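PDB 3TRC: phosphoenolpyruvate-protein phosphotransferase, which probably transfers the phosphoryl group of phosphoenolpyruvate to a histidine of an acceptor protein, this chain being the GAF domain of the longer enzyme. Local coordinates for residues E54-A59 with K70-F75; A42-I47 with Q61-K66; G114-P119 with L130-L135; I120-E125 with L155-A160; P89-D94 with H138-E143. All blocks are in the same frame, centred on the assembly; numbering follows the deposited sequence.

Interaction 1 (E54-A59 with K70-F75); sequences EYVLMA and KLRLKF. With NA (sodium ion), chain C.
E54 reaches across from strand 54-61 to R72 and K74 on strand 72-74. E54 CB lies 3.6 Å from L73 O. Next, E54 CG packs on the aliphatic part of K74, 3.6 Å from K74 CD. The two carboxylate oxygens of E54 take different partners: OE1 takes R72 NH1 at 2.9 Å, while OE2 takes K74 NZ at 2.9 Å from above the carboxylate plane and accepts a water as well. V56 CG2 lies over one face of the R72 guanidinium, whose NH1 also bridges to D49. The antiparallel backbone bonds beneath run from Y55 N to L73 O, L73 N to Y55 O and L57 N to L71 O. F75 sits over E54 N with one ring face and turns its edge to the Y55 ring, with centroids 4.8 Å apart. Y55 OH binds the sodium ion at 2.7 Å, alongside G81 and E85. Two cations on one carboxylate should keep E54 ionised, and Y55 joins aromatic packing to metal binding.

Interaction 2 (A42-I47 with Q61-K66); sequences ACSLFI and QGLNSK
C43 and Q61 pair at the open end of the hairpin of strands 42-49 and 54-61, far from its turn, as an antiparallel hydrogen-bonded pair at the point where the second strand gives way to a loop. C43 N donates to Q61 O at 2.9 Å, and Q61 N returns a bond to C43 O at 2.8 Å. The same Q61 O also receives a CA-H contact from A42, with A42 CA 3.1 Å away. G62 follows with a positive phi of 114°, which swings the chain off the strand while its CA stays 4.2 Å from A42 CB. L63 then folds back so that its two methyls go to different partners: CD1 rests 4.1 Å from A42 CB, and CD2 comes to 3.3 Å from S44 OG. That hydroxyl, held beside its own backbone N (chi1 -58°), is hydrogen-bonded to T60 OG1, so L63 packs against a group already engaged. C43, modelled in two conformers, forms a disulfide with C35 in a crystal structure of this protein. Its side chain faces helix 23-37, touching L34 and C35, and L45 on the same face meets L27 of that helix and L155 of helix 142-164. A42, on the other face, packs on Y112, and strand 125-134 borders strand 42-49 on the side away from strand 54-61.

Interaction 3 (G114-P119 with L130-L135); sequences GFLGIP and LVIQQL
L116 and I132 sit at the middle of this antiparallel hairpin and grip each other twice: L116 N donates to I132 O at 2.8 Å, and I132 N to L116 O at 2.8 Å. Their side chains run side by side in the same direction. I132 CD1 lies 3.4 Å from L116 O and 4.1 Å from L116 CG, its chi2 of 94° falling away from the usual staggered values. The next hydrogen-bonded pair, I118 with L130, is joined the same way, L130 N meeting I118 O at 2.9 Å; the CB atoms of these two residues are near neighbours on the face that carries L116 and I132. On the other face F115 crosses V131, bringing F115 CE2 within 3.7 Å of V131 CG1. CG of F115 is anti to the backbone N (chi1 177°), and the CE1 side of the ring lies over G117, where a CB would clash with it. Toward the far end, a water donates to G114 O and accepts from Q133 NE2, while Q134 N bonds to G114 O at 3.1 Å from above the carbonyl plane. Helix 142-164 packs on I118 and I132 through C148, and helix 78-86 lies against F115 and V131 through L79 and I80. Strand 42-49 borders strand 125-134, and strand 90-92 borders strand 114-122, so both strands of this hairpin are interior strands of the GAF sheet.

Interaction 4 (I120-E125 with L155-A160); sequences IIEQGE and LAAEIA
I120 drives its CG2 methyl against A156 where strand 114-122 passes beneath helix 142-164, the short axes crossing at -62°. This is the tight side. I120 CG2, anti to the backbone N, comes to 3.5 Å from A156 CA, closer than carbon pairs usually sit, and to 3.6 Å from A156 CB. The same methyl reaches L155 CB and, at 4.2 Å, I159 CD1. A156 CB in turn presses on the backbone, 3.3 Å from I121 O. The small A156 is consistent with the close approach of the short axes, 7.2 Å. The packing relaxes toward E122, at the start of the type I' turn that links strands 114-122 and 125-134. CG of E122 lies 3.8 Å from A160 CB, and a bend at chi2 (72°) turns CD toward the helix; E122 OE1 ends 3.6 Å from A157 N, with no hydrogen bond. Here the second subunit approaches: its N18 packs on both E122 and A157. The turn itself is held by paired backbone bonds between E122 and E125, and its Q123 touches A19 of the second subunit. No hydrogen bond links strand to helix, so the join rests on apolar packing, with small alanines as the fitted surface and the one charged side chain that touches across the contact, E122, at the margin beside the partner subunit.

Interaction 5 (P89-D94 with H138-E143); sequences PINLAD and HHFAEE
N91, on the edge strand 90-92 of the GAF-domain sheet, holds the loop that leads into helix 142-164 by pairing its side-chain amide with the backbone of F140. Both ends of the amide are used. F140 N donates to N91 OD1 at 2.8 Å, nearly straight at 169° and in the carbonyl plane on a lone pair; N91 ND2 donates back to F140 O at 2.8 Å. The amide thus meets F140 much as a neighbouring strand would, and it reaches there because CG is anti to the backbone N (chi1 -170°). ND2 has a second acceptor in E145 OE1, which helps fix the rotation of the group. Just beyond, A141 is the N-cap residue, its amide bonded to E144 OE2, and E142 forms a salt bridge with K8 of the second subunit. Backbone contacts continue the seam past N91: L92 O receives the CA-H of H139, with H139 CA 3.5 Å away, and A93 CB lies 3.6 Å from H139 N. F140, meanwhile, packs its ring on L116 and I132. H139 crosses N91 obliquely, their planes 64° apart, and brings its CB to 3.2 Å from N91 OD1.

Overall arrangement
All five contacts involve one antiparallel sheet, ordered 72-74, 54-61, 42-49, 125-134, 114-122, 90-92; interactions 4 and 5 tie it to helix 142-164 and the loop before it. Interactions 1 and 2 cross along the chain and touch through strands 42-49 and 54-61, centres about 10 Å apart; both close before interaction 3 opens. Interactions 2 and 3 touch through strands 42-49 and 125-134, centres about 11 Å apart. Interaction 3 is nested inside the loop closed by interaction 5, whose centre lies about 22 Å from that of interaction 1, across the chain's centre. Interaction 1 supplies a sodium ligand, whereas interactions 4 and 5, centres about 22 Å apart, touch the second subunit.

Interaction 1 (E54-A59 with K70-F75)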
# COMPACT_ATOMS: atom_id res chain seq x y z
N GLU A 54 9.25 -14.47 -22.01
CA GLU A 54 9.81 -15.12 -20.84
C GLU A 54 9.69 -14.24 -19.61
O GLU A 54 9.75 -13.01 -19.70
CB GLU A 54 11.29 -15.43 -21.06
CG GLU A 54 11.59 -16.39 -22.18
CD GLU A 54 13.06 -16.43 -22.55
OE1 GLU A 54 13.74 -15.38 -22.48
OE2 GLU A 54 13.55 -17.52 -22.90
N TYR A 55 9.52 -14.87 -18.46
CA TYR A 55 9.69 -14.22 -17.18
C TYR A 55 11.16 -14.22 -16.83
O TYR A 55 11.83 -15.24 -16.98
CB TYR A 55 8.94 -15.00 -16.11
CG TYR A 55 7.47 -15.07 -16.37
CD1 TYR A 55 6.69 -13.94 -16.21
CD2 TYR A 55 6.86 -16.25 -16.78
CE1 TYR A 55 5.36 -13.96 -16.43
CE2 TYR A 55 5.50 -16.28 -17.02
CZ TYR A 55 4.76 -15.11 -16.84
OH TYR A 55 3.41 -15.05 -17.04
N VAL A 56 11.67 -13.08 -16.36
CA VAL A 56 13.07 -12.99 -15.95
C VAL A 56 13.18 -12.76 -14.45
O VAL A 56 12.54 -11.86 -13.92
CB VAL A 56 13.78 -11.84 -16.67
CG1 VAL A 56 15.27 -11.83 -16.31
CG2 VAL A 56 13.59 -11.96 -18.17
N LEU A 57 13.97 -13.57 -13.77
CA LEU A 57 14.15 -13.38 -12.33
C LEU A 57 14.86 -12.05 -12.09
O LEU A 57 15.93 -11.79 -12.66
CB LEU A 57 14.97 -14.52 -11.74
CG LEU A 57 15.21 -14.41 -10.24
CD1 LEU A 57 13.90 -14.59 -9.48
CD2 LEU A 57 16.24 -15.45 -9.80
N MSE A 58 14.27 -11.19 -11.26
CA MSE A 58 14.85 -9.87 -11.02
C MSE A 58 15.24 -9.60 -9.57
O MSE A 58 15.95 -8.64 -9.27
CB MSE A 58 13.92 -8.77 -11.57
CG MSE A 58 13.85 -8.74 -13.11
SE MSE A 58 15.58 -8.47 -13.99
CE MSE A 58 15.83 -6.60 -13.51
N ALA A 59 14.80 -10.47 -8.66
CA ALA A 59 15.19 -10.40 -7.26
C ALA A 59 14.85 -11.71 -6.58
O ALA A 59 13.84 -12.34 -6.90
CB ALA A 59 14.46 -9.25 -6.57
N LYS A 70 19.15 -13.52 -14.86
CA LYS A 70 19.53 -14.60 -15.76
C LYS A 70 18.46 -15.69 -15.94
O LYS A 70 18.20 -16.13 -17.05
CB LYS A 70 20.84 -15.24 -15.29
CG LYS A 70 22.00 -14.27 -15.14
CD LYS A 70 22.35 -13.64 -16.49
CE LYS A 70 23.46 -12.61 -16.37
NZ LYS A 70 23.73 -11.93 -17.67
N LEU A 71 17.87 -16.15 -14.84
CA LEU A 71 16.88 -17.21 -14.90
C LEU A 71 15.66 -16.77 -15.70
O LEU A 71 15.02 -15.77 -15.37
CB LEU A 71 16.46 -17.64 -13.50
CG LEU A 71 15.37 -18.72 -13.44
CD1 LEU A 71 15.85 -20.01 -14.10
CD2 LEU A 71 14.95 -18.96 -12.00
N ARG A 72 15.34 -17.52 -16.75
CA ARG A 72 14.22 -17.20 -17.63
C ARG A 72 13.26 -18.38 -17.73
O ARG A 72 13.67 -19.53 -17.90
CB ARG A 72 14.72 -16.78 -19.01
CG ARG A 72 15.44 -15.45 -19.00
CD ARG A 72 16.18 -15.14 -20.29
NE ARG A 72 16.63 -13.75 -20.27
CZ ARG A 72 15.89 -12.73 -20.67
NH1 ARG A 72 14.67 -12.94 -21.16
NH2 ARG A 72 16.36 -11.50 -20.59
N LEU A 73 11.97 -18.09 -17.61
CA LEU A 73 10.93 -19.10 -17.67
C LEU A 73 9.94 -18.71 -18.75
O LEU A 73 9.53 -17.56 -18.82
CB LEU A 73 10.21 -19.20 -16.32
CG LEU A 73 11.08 -19.53 -15.11
CD1 LEU A 73 10.26 -19.46 -13.82
CD2 LEU A 73 11.72 -20.90 -15.27
N LYS A 74 9.57 -19.65 -19.61
CA LYS A 74 8.69 -19.33 -20.73
C LYS A 74 7.27 -19.01 -20.30
O LYS A 74 6.72 -19.65 -19.41
CB LYS A 74 8.68 -20.48 -21.75
CG LYS A 74 10.01 -20.72 -22.44
CD LYS A 74 10.38 -19.55 -23.33
CE LYS A 74 11.61 -19.85 -24.16
NZ LYS A 74 11.98 -18.70 -25.03
N PHE A 75 6.68 -18.01 -20.94
CA PHE A 75 5.27 -17.69 -20.71
C PHE A 75 4.44 -18.97 -20.88
O PHE A 75 4.67 -19.74 -21.82
CB PHE A 75 4.75 -16.65 -21.71
CG PHE A 75 5.24 -15.23 -21.45
CD1 PHE A 75 6.00 -14.92 -20.34
CD2 PHE A 75 4.90 -14.22 -22.34
CE1 PHE A 75 6.43 -13.62 -20.12
CE2 PHE A 75 5.33 -12.91 -22.12
CZ PHE A 75 6.10 -12.62 -21.01
NA NA C . 2.37 -17.17 -18.31
O HOH W 1 13.30 -19.84 -20.98

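Interaction 2 (A42-I47 with Q61-K66)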
# COMPACT_ATOMS: atom_id res chain seq x y z
N ALA A 42 11.71 -18.71 0.97
CA ALA A 42 12.20 -18.11 -0.26
C ALA A 42 11.16 -17.16 -0.85
O ALA A 42 9.96 -17.36 -0.68
CB ALA A 42 12.58 -19.19 -1.28
N CYS A 43 11.63 -16.11 -1.49
CA CYS A 43 10.74 -15.20 -2.19
C CYS A 43 11.48 -14.68 -3.41
O CYS A 43 12.63 -14.27 -3.31
CB CYS A 43 10.32 -14.04 -1.28
SG CYS A 43 9.16 -12.90 -2.05
N SER A 44 10.81 -14.74 -4.55
CA SER A 44 11.40 -14.34 -5.82
C SER A 44 10.45 -13.43 -6.58
O SER A 44 9.23 -13.56 -6.47
CB SER A 44 11.73 -15.57 -6.67
OG SER A 44 12.63 -16.43 -5.98
N LEU A 45 11.01 -12.52 -7.36
CA LEU A 45 10.22 -11.60 -8.16
C LEU A 45 10.68 -11.69 -9.60
O LEU A 45 11.87 -11.55 -9.88
CB LEU A 45 10.36 -10.18 -7.61
CG LEU A 45 9.31 -9.16 -8.08
CD1 LEU A 45 9.19 -8.02 -7.07
CD2 LEU A 45 9.64 -8.64 -9.46
N PHE A 46 9.74 -11.97 -10.49
CA PHE A 46 10.03 -12.10 -11.92
C PHE A 46 9.38 -10.94 -12.64
O PHE A 46 8.29 -10.50 -12.27
CB PHE A 46 9.43 -13.40 -12.47
CG PHE A 46 10.10 -14.65 -11.96
CD1 PHE A 46 9.70 -15.23 -10.77
CD2 PHE A 46 11.12 -15.25 -12.69
CE1 PHE A 46 10.31 -16.39 -10.31
CE2 PHE A 46 11.73 -16.40 -12.24
CZ PHE A 46 11.33 -16.98 -11.05
N ILE A 47 10.04 -10.46 -13.68
CA ILE A 47 9.44 -9.42 -14.52
C ILE A 47 9.27 -9.95 -15.94
O ILE A 47 10.13 -10.67 -16.45
CB ILE A 47 10.28 -8.13 -14.50
CG1 ILE A 47 10.28 -7.54 -13.08
CG2 ILE A 47 9.73 -7.11 -15.48
CD1 ILE A 47 10.86 -6.13 -13.01
N GLN A 61 15.34 -13.94 -2.58
CA GLN A 61 15.92 -14.30 -1.30
C GLN A 61 15.67 -15.79 -1.15
O GLN A 61 14.53 -16.25 -1.21
CB GLN A 61 15.25 -13.51 -0.18
CG GLN A 61 15.59 -14.00 1.21
CD GLN A 61 17.06 -13.86 1.54
OE1 GLN A 61 17.76 -13.00 1.01
NE2 GLN A 61 17.54 -14.73 2.43
N GLY A 62 16.74 -16.56 -1.00
CA GLY A 62 16.60 -17.99 -0.82
C GLY A 62 17.16 -18.79 -1.98
O GLY A 62 17.61 -19.91 -1.80
N LEU A 63 17.13 -18.20 -3.18
CA LEU A 63 17.64 -18.86 -4.38
C LEU A 63 19.06 -18.39 -4.70
O LEU A 63 19.52 -17.37 -4.20
CB LEU A 63 16.73 -18.58 -5.57
CG LEU A 63 15.57 -19.54 -5.86
CD1 LEU A 63 14.86 -19.98 -4.59
CD2 LEU A 63 14.60 -18.94 -6.87
N ASN A 64 19.73 -19.16 -5.56
CA ASN A 64 21.06 -18.81 -6.06
C ASN A 64 21.09 -17.37 -6.59
O ASN A 64 20.40 -17.05 -7.55
CB ASN A 64 21.39 -19.82 -7.17
CG ASN A 64 22.70 -19.54 -7.90
OD1 ASN A 64 23.42 -18.58 -7.60
ND2 ASN A 64 23.01 -20.39 -8.87
N SER A 65 21.86 -16.50 -5.94
CA SER A 65 21.82 -15.08 -6.27
C SER A 65 22.29 -14.78 -7.70
O SER A 65 21.91 -13.76 -8.29
CB SER A 65 22.63 -14.25 -5.27
OG SER A 65 24.03 -14.44 -5.44
N LYS A 66 23.11 -15.66 -8.25
CA LYS A 66 23.63 -15.43 -9.60
C LYS A 66 22.53 -15.60 -10.63
O LYS A 66 22.66 -15.13 -11.76
CB LYS A 66 24.82 -16.34 -9.91
CG LYS A 66 25.64 -15.84 -11.09
CD LYS A 66 26.67 -16.86 -11.57
CE LYS A 66 27.32 -16.39 -12.87
NZ LYS A 66 28.29 -17.39 -13.41

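Interaction 3 (G114-P119 with L130-L135)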
# COMPACT_ATOMS: atom_id res chain seq x y z
N GLY A 114 5.25 -25.59 0.30
CA GLY A 114 4.27 -24.52 0.32
C GLY A 114 4.60 -23.49 -0.73
O GLY A 114 5.77 -23.15 -0.92
N PHE A 115 3.57 -22.97 -1.41
CA PHE A 115 3.76 -22.11 -2.58
C PHE A 115 2.67 -21.06 -2.67
O PHE A 115 1.48 -21.37 -2.56
CB PHE A 115 3.74 -22.98 -3.86
CG PHE A 115 3.85 -22.20 -5.15
CD1 PHE A 115 2.71 -21.67 -5.76
CD2 PHE A 115 5.07 -22.07 -5.80
CE1 PHE A 115 2.81 -20.98 -6.97
CE2 PHE A 115 5.17 -21.38 -7.01
CZ PHE A 115 4.04 -20.84 -7.59
N LEU A 116 3.07 -19.80 -2.84
CA LEU A 116 2.11 -18.75 -3.16
C LEU A 116 2.63 -17.96 -4.34
O LEU A 116 3.65 -17.28 -4.24
CB LEU A 116 1.88 -17.83 -1.96
CG LEU A 116 0.93 -16.64 -2.19
CD1 LEU A 116 -0.44 -17.13 -2.64
CD2 LEU A 116 0.81 -15.80 -0.92
N GLY A 117 1.93 -18.06 -5.46
CA GLY A 117 2.30 -17.33 -6.66
C GLY A 117 1.27 -16.26 -6.93
O GLY A 117 0.07 -16.54 -6.98
N ILE A 118 1.73 -15.03 -7.11
CA ILE A 118 0.85 -13.88 -7.22
C ILE A 118 1.17 -13.06 -8.47
O ILE A 118 2.30 -12.63 -8.68
CB ILE A 118 0.98 -12.99 -5.97
CG1 ILE A 118 0.51 -13.77 -4.74
CG2 ILE A 118 0.20 -11.69 -6.12
CD1 ILE A 118 0.44 -12.95 -3.51
N PRO A 119 0.16 -12.83 -9.31
CA PRO A 119 0.40 -12.04 -10.52
C PRO A 119 0.58 -10.57 -10.16
O PRO A 119 -0.13 -10.04 -9.30
CB PRO A 119 -0.87 -12.26 -11.34
CG PRO A 119 -1.92 -12.52 -10.32
CD PRO A 119 -1.25 -13.25 -9.19
N LEU A 130 5.15 -12.61 -8.40
CA LEU A 130 5.78 -12.71 -7.09
C LEU A 130 5.59 -14.14 -6.58
O LEU A 130 4.47 -14.64 -6.56
CB LEU A 130 5.14 -11.71 -6.13
CG LEU A 130 5.58 -11.73 -4.66
CD1 LEU A 130 7.01 -11.24 -4.55
CD2 LEU A 130 4.65 -10.88 -3.80
N VAL A 131 6.68 -14.79 -6.20
CA VAL A 131 6.63 -16.19 -5.81
C VAL A 131 7.18 -16.36 -4.40
O VAL A 131 8.34 -16.05 -4.14
CB VAL A 131 7.43 -17.11 -6.75
CG1 VAL A 131 7.39 -18.56 -6.26
CG2 VAL A 131 6.91 -17.02 -8.18
N ILE A 132 6.34 -16.87 -3.50
CA ILE A 132 6.73 -17.08 -2.11
C ILE A 132 6.70 -18.59 -1.82
O ILE A 132 5.75 -19.28 -2.18
CB ILE A 132 5.78 -16.34 -1.14
CG1 ILE A 132 5.65 -14.86 -1.52
CG2 ILE A 132 6.28 -16.47 0.29
CD1 ILE A 132 4.45 -14.55 -2.40
N GLN A 133 7.75 -19.10 -1.20
CA GLN A 133 7.85 -20.54 -0.97
C GLN A 133 8.28 -20.83 0.45
O GLN A 133 8.92 -20.01 1.10
CB GLN A 133 8.84 -21.17 -1.95
CG GLN A 133 8.55 -20.84 -3.41
CD GLN A 133 9.58 -21.43 -4.36
OE1 GLN A 133 10.55 -20.76 -4.75
NE2 GLN A 133 9.39 -22.69 -4.74
N GLN A 134 7.90 -22.00 0.95
CA GLN A 134 8.37 -22.42 2.26
C GLN A 134 8.62 -23.92 2.27
O GLN A 134 8.07 -24.66 1.46
CB GLN A 134 7.39 -22.00 3.37
CG GLN A 134 5.97 -22.46 3.17
CD GLN A 134 5.00 -21.70 4.05
OE1 GLN A 134 5.39 -20.79 4.79
NE2 GLN A 134 3.72 -22.06 3.97
N LEU A 135 9.47 -24.35 3.20
CA LEU A 135 9.82 -25.75 3.33
C LEU A 135 8.65 -26.58 3.84
O LEU A 135 8.49 -27.74 3.44
CB LEU A 135 11.02 -25.89 4.27
CG LEU A 135 12.30 -25.21 3.80
CD1 LEU A 135 13.29 -25.04 4.95
CD2 LEU A 135 12.94 -25.97 2.64
O HOH W 2 7.13 -24.05 -3.37

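Interaction 4 (I120-E125 with L155-A160)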
# COMPACT_ATOMS: atom_id res chain seq x y z
N ILE A 120 1.54 -9.93 -10.81
CA ILE A 120 1.77 -8.51 -10.62
C ILE A 120 1.17 -7.80 -11.81
O ILE A 120 1.69 -7.88 -12.92
CB ILE A 120 3.27 -8.19 -10.50
CG1 ILE A 120 3.88 -8.94 -9.30
CG2 ILE A 120 3.48 -6.68 -10.35
CD1 ILE A 120 5.39 -8.78 -9.16
N ILE A 121 0.04 -7.13 -11.58
CA ILE A 121 -0.78 -6.59 -12.65
C ILE A 121 -1.01 -5.10 -12.46
O ILE A 121 -1.43 -4.66 -11.39
CB ILE A 121 -2.15 -7.31 -12.71
CG1 ILE A 121 -1.96 -8.82 -12.84
CG2 ILE A 121 -3.00 -6.75 -13.85
CD1 ILE A 121 -3.23 -9.62 -12.62
N GLU A 122 -0.72 -4.34 -13.51
CA GLU A 122 -0.96 -2.91 -13.50
C GLU A 122 -2.11 -2.61 -14.44
O GLU A 122 -1.97 -2.75 -15.66
CB GLU A 122 0.29 -2.15 -13.94
CG GLU A 122 0.07 -0.67 -14.19
CD GLU A 122 -0.15 0.12 -12.92
OE1 GLU A 122 0.03 -0.46 -11.82
OE2 GLU A 122 -0.50 1.31 -13.01
N GLN A 123 -3.24 -2.21 -13.87
CA GLN A 123 -4.43 -1.89 -14.66
C GLN A 123 -4.71 -2.92 -15.76
O GLN A 123 -4.90 -2.55 -16.92
CB GLN A 123 -4.31 -0.50 -15.27
CG GLN A 123 -4.34 0.62 -14.25
CD GLN A 123 -4.45 1.99 -14.89
OE1 GLN A 123 -5.20 2.84 -14.43
NE2 GLN A 123 -3.70 2.20 -15.97
N GLY A 124 -4.73 -4.19 -15.39
CA GLY A 124 -5.06 -5.25 -16.33
C GLY A 124 -3.91 -5.79 -17.16
O GLY A 124 -4.08 -6.76 -17.90
N GLU A 125 -2.74 -5.18 -17.04
CA GLU A 125 -1.56 -5.63 -17.77
C GLU A 125 -0.61 -6.40 -16.84
O GLU A 125 -0.13 -5.84 -15.86
CB GLU A 125 -0.82 -4.45 -18.39
CG GLU A 125 0.40 -4.84 -19.22
CD GLU A 125 1.21 -3.64 -19.69
OE1 GLU A 125 0.86 -2.50 -19.35
OE2 GLU A 125 2.21 -3.85 -20.41
N LEU A 155 3.96 -3.14 -6.01
CA LEU A 155 5.04 -3.55 -6.91
C LEU A 155 4.70 -3.28 -8.37
O LEU A 155 5.56 -2.86 -9.14
CB LEU A 155 5.36 -5.03 -6.71
CG LEU A 155 5.80 -5.39 -5.28
CD1 LEU A 155 6.07 -6.87 -5.17
CD2 LEU A 155 7.03 -4.59 -4.89
N ALA A 156 3.45 -3.51 -8.75
CA ALA A 156 3.01 -3.24 -10.12
C ALA A 156 3.20 -1.77 -10.46
O ALA A 156 3.70 -1.42 -11.54
CB ALA A 156 1.55 -3.65 -10.31
N ALA A 157 2.81 -0.89 -9.54
CA ALA A 157 2.95 0.54 -9.76
C ALA A 157 4.42 0.94 -9.89
O ALA A 157 4.78 1.75 -10.73
CB ALA A 157 2.29 1.33 -8.63
N GLU A 158 5.26 0.35 -9.04
CA GLU A 158 6.68 0.65 -9.07
C GLU A 158 7.33 0.20 -10.38
O GLU A 158 8.14 0.91 -10.97
CB GLU A 158 7.38 0.03 -7.86
CG GLU A 158 6.85 0.58 -6.53
CD GLU A 158 7.15 2.06 -6.33
OE1 GLU A 158 8.31 2.45 -6.53
OE2 GLU A 158 6.23 2.83 -5.99
N ILE A 159 6.97 -1.00 -10.85
CA ILE A 159 7.47 -1.48 -12.13
C ILE A 159 6.97 -0.62 -13.30
O ILE A 159 7.73 -0.27 -14.20
CB ILE A 159 7.09 -2.96 -12.34
CG1 ILE A 159 7.73 -3.81 -11.23
CG2 ILE A 159 7.50 -3.43 -13.73
CD1 ILE A 159 7.31 -5.27 -11.24
N ALA A 160 5.68 -0.29 -13.27
CA ALA A 160 5.12 0.55 -14.33
C ALA A 160 5.80 1.91 -14.38
O ALA A 160 6.05 2.45 -15.46
CB ALA A 160 3.62 0.70 -14.14

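Interaction 5 (P89-D94 with H138-E143)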
# COMPACT_ATOMS: atom_id res chain seq x y z
N PRO A 89 -4.02 -15.53 -7.92
CA PRO A 89 -3.05 -16.25 -7.09
C PRO A 89 -3.23 -17.76 -7.14
O PRO A 89 -4.35 -18.26 -7.28
CB PRO A 89 -3.35 -15.72 -5.68
CG PRO A 89 -4.03 -14.41 -5.89
CD PRO A 89 -4.82 -14.57 -7.15
N ILE A 90 -2.12 -18.48 -7.03
CA ILE A 90 -2.14 -19.92 -6.82
C ILE A 90 -1.48 -20.18 -5.47
O ILE A 90 -0.32 -19.81 -5.25
CB ILE A 90 -1.43 -20.69 -7.95
CG1 ILE A 90 -2.11 -20.40 -9.29
CG2 ILE A 90 -1.45 -22.18 -7.66
CD1 ILE A 90 -1.52 -21.19 -10.46
N ASN A 91 -2.23 -20.80 -4.57
CA ASN A 91 -1.82 -21.01 -3.18
C ASN A 91 -1.91 -22.50 -2.88
O ASN A 91 -3.00 -23.07 -2.82
CB ASN A 91 -2.77 -20.22 -2.28
CG ASN A 91 -2.32 -20.16 -0.83
OD1 ASN A 91 -1.52 -20.97 -0.37
ND2 ASN A 91 -2.86 -19.19 -0.10
N LEU A 92 -0.76 -23.15 -2.71
CA LEU A 92 -0.71 -24.60 -2.56
C LEU A 92 0.11 -25.02 -1.35
O LEU A 92 1.05 -24.33 -0.95
CB LEU A 92 -0.09 -25.23 -3.81
CG LEU A 92 -0.72 -24.82 -5.15
CD1 LEU A 92 0.16 -25.24 -6.32
CD2 LEU A 92 -2.12 -25.40 -5.27
N ALA A 93 -0.23 -26.18 -0.78
CA ALA A 93 0.53 -26.74 0.33
C ALA A 93 1.73 -27.55 -0.16
O ALA A 93 2.74 -27.67 0.55
CB ALA A 93 -0.36 -27.60 1.20
N ASP A 94 1.63 -28.12 -1.35
CA ASP A 94 2.72 -28.95 -1.89
C ASP A 94 2.85 -28.78 -3.40
O ASP A 94 2.34 -29.60 -4.18
CB ASP A 94 2.48 -30.42 -1.53
CG ASP A 94 3.78 -31.21 -1.40
OD1 ASP A 94 4.81 -30.78 -1.95
OD2 ASP A 94 3.75 -32.28 -0.76
N HIS A 138 2.64 -26.46 3.83
CA HIS A 138 1.48 -25.70 4.27
C HIS A 138 1.16 -24.68 3.22
O HIS A 138 2.06 -24.02 2.70
CB HIS A 138 1.80 -24.93 5.55
CG HIS A 138 2.03 -25.79 6.75
ND1 HIS A 138 2.35 -25.27 7.98
CD2 HIS A 138 1.99 -27.13 6.90
CE1 HIS A 138 2.49 -26.26 8.85
NE2 HIS A 138 2.28 -27.40 8.21
N HIS A 139 -0.11 -24.49 2.91
CA HIS A 139 -0.46 -23.36 2.08
C HIS A 139 -0.33 -22.08 2.92
O HIS A 139 -0.02 -22.13 4.11
CB HIS A 139 -1.87 -23.50 1.50
CG HIS A 139 -2.96 -23.36 2.50
ND1 HIS A 139 -3.44 -24.43 3.24
CD2 HIS A 139 -3.69 -22.29 2.88
CE1 HIS A 139 -4.41 -24.01 4.03
NE2 HIS A 139 -4.58 -22.72 3.83
N PHE A 140 -0.53 -20.94 2.27
CA PHE A 140 -0.43 -19.66 2.96
C PHE A 140 -1.80 -19.19 3.44
O PHE A 140 -2.79 -19.27 2.71
CB PHE A 140 0.24 -18.61 2.06
CG PHE A 140 1.71 -18.87 1.84
CD1 PHE A 140 2.66 -18.16 2.55
CD2 PHE A 140 2.13 -19.85 0.95
CE1 PHE A 140 4.01 -18.41 2.37
CE2 PHE A 140 3.47 -20.10 0.76
CZ PHE A 140 4.42 -19.38 1.47
N ALA A 141 -1.85 -18.73 4.69
CA ALA A 141 -3.12 -18.39 5.30
C ALA A 141 -3.73 -17.14 4.66
O ALA A 141 -3.07 -16.41 3.93
CB ALA A 141 -2.95 -18.19 6.80
N GLU A 142 -5.01 -16.91 4.94
CA GLU A 142 -5.76 -15.83 4.31
C GLU A 142 -5.10 -14.46 4.44
O GLU A 142 -5.04 -13.71 3.47
CB GLU A 142 -7.18 -15.77 4.88
CG GLU A 142 -8.08 -14.75 4.22
CD GLU A 142 -9.48 -14.77 4.79
OE1 GLU A 142 -9.67 -15.32 5.90
OE2 GLU A 142 -10.40 -14.24 4.13
N GLU A 143 -4.62 -14.13 5.64
CA GLU A 143 -3.99 -12.83 5.84
C GLU A 143 -2.65 -12.73 5.11
O GLU A 143 -2.23 -11.64 4.71
CB GLU A 143 -3.81 -12.51 7.33
CG GLU A 143 -2.82 -13.41 8.08
CD GLU A 143 -3.44 -14.69 8.63
OE1 GLU A 143 -4.49 -15.14 8.12
OE2 GLU A 143 -2.87 -15.25 9.59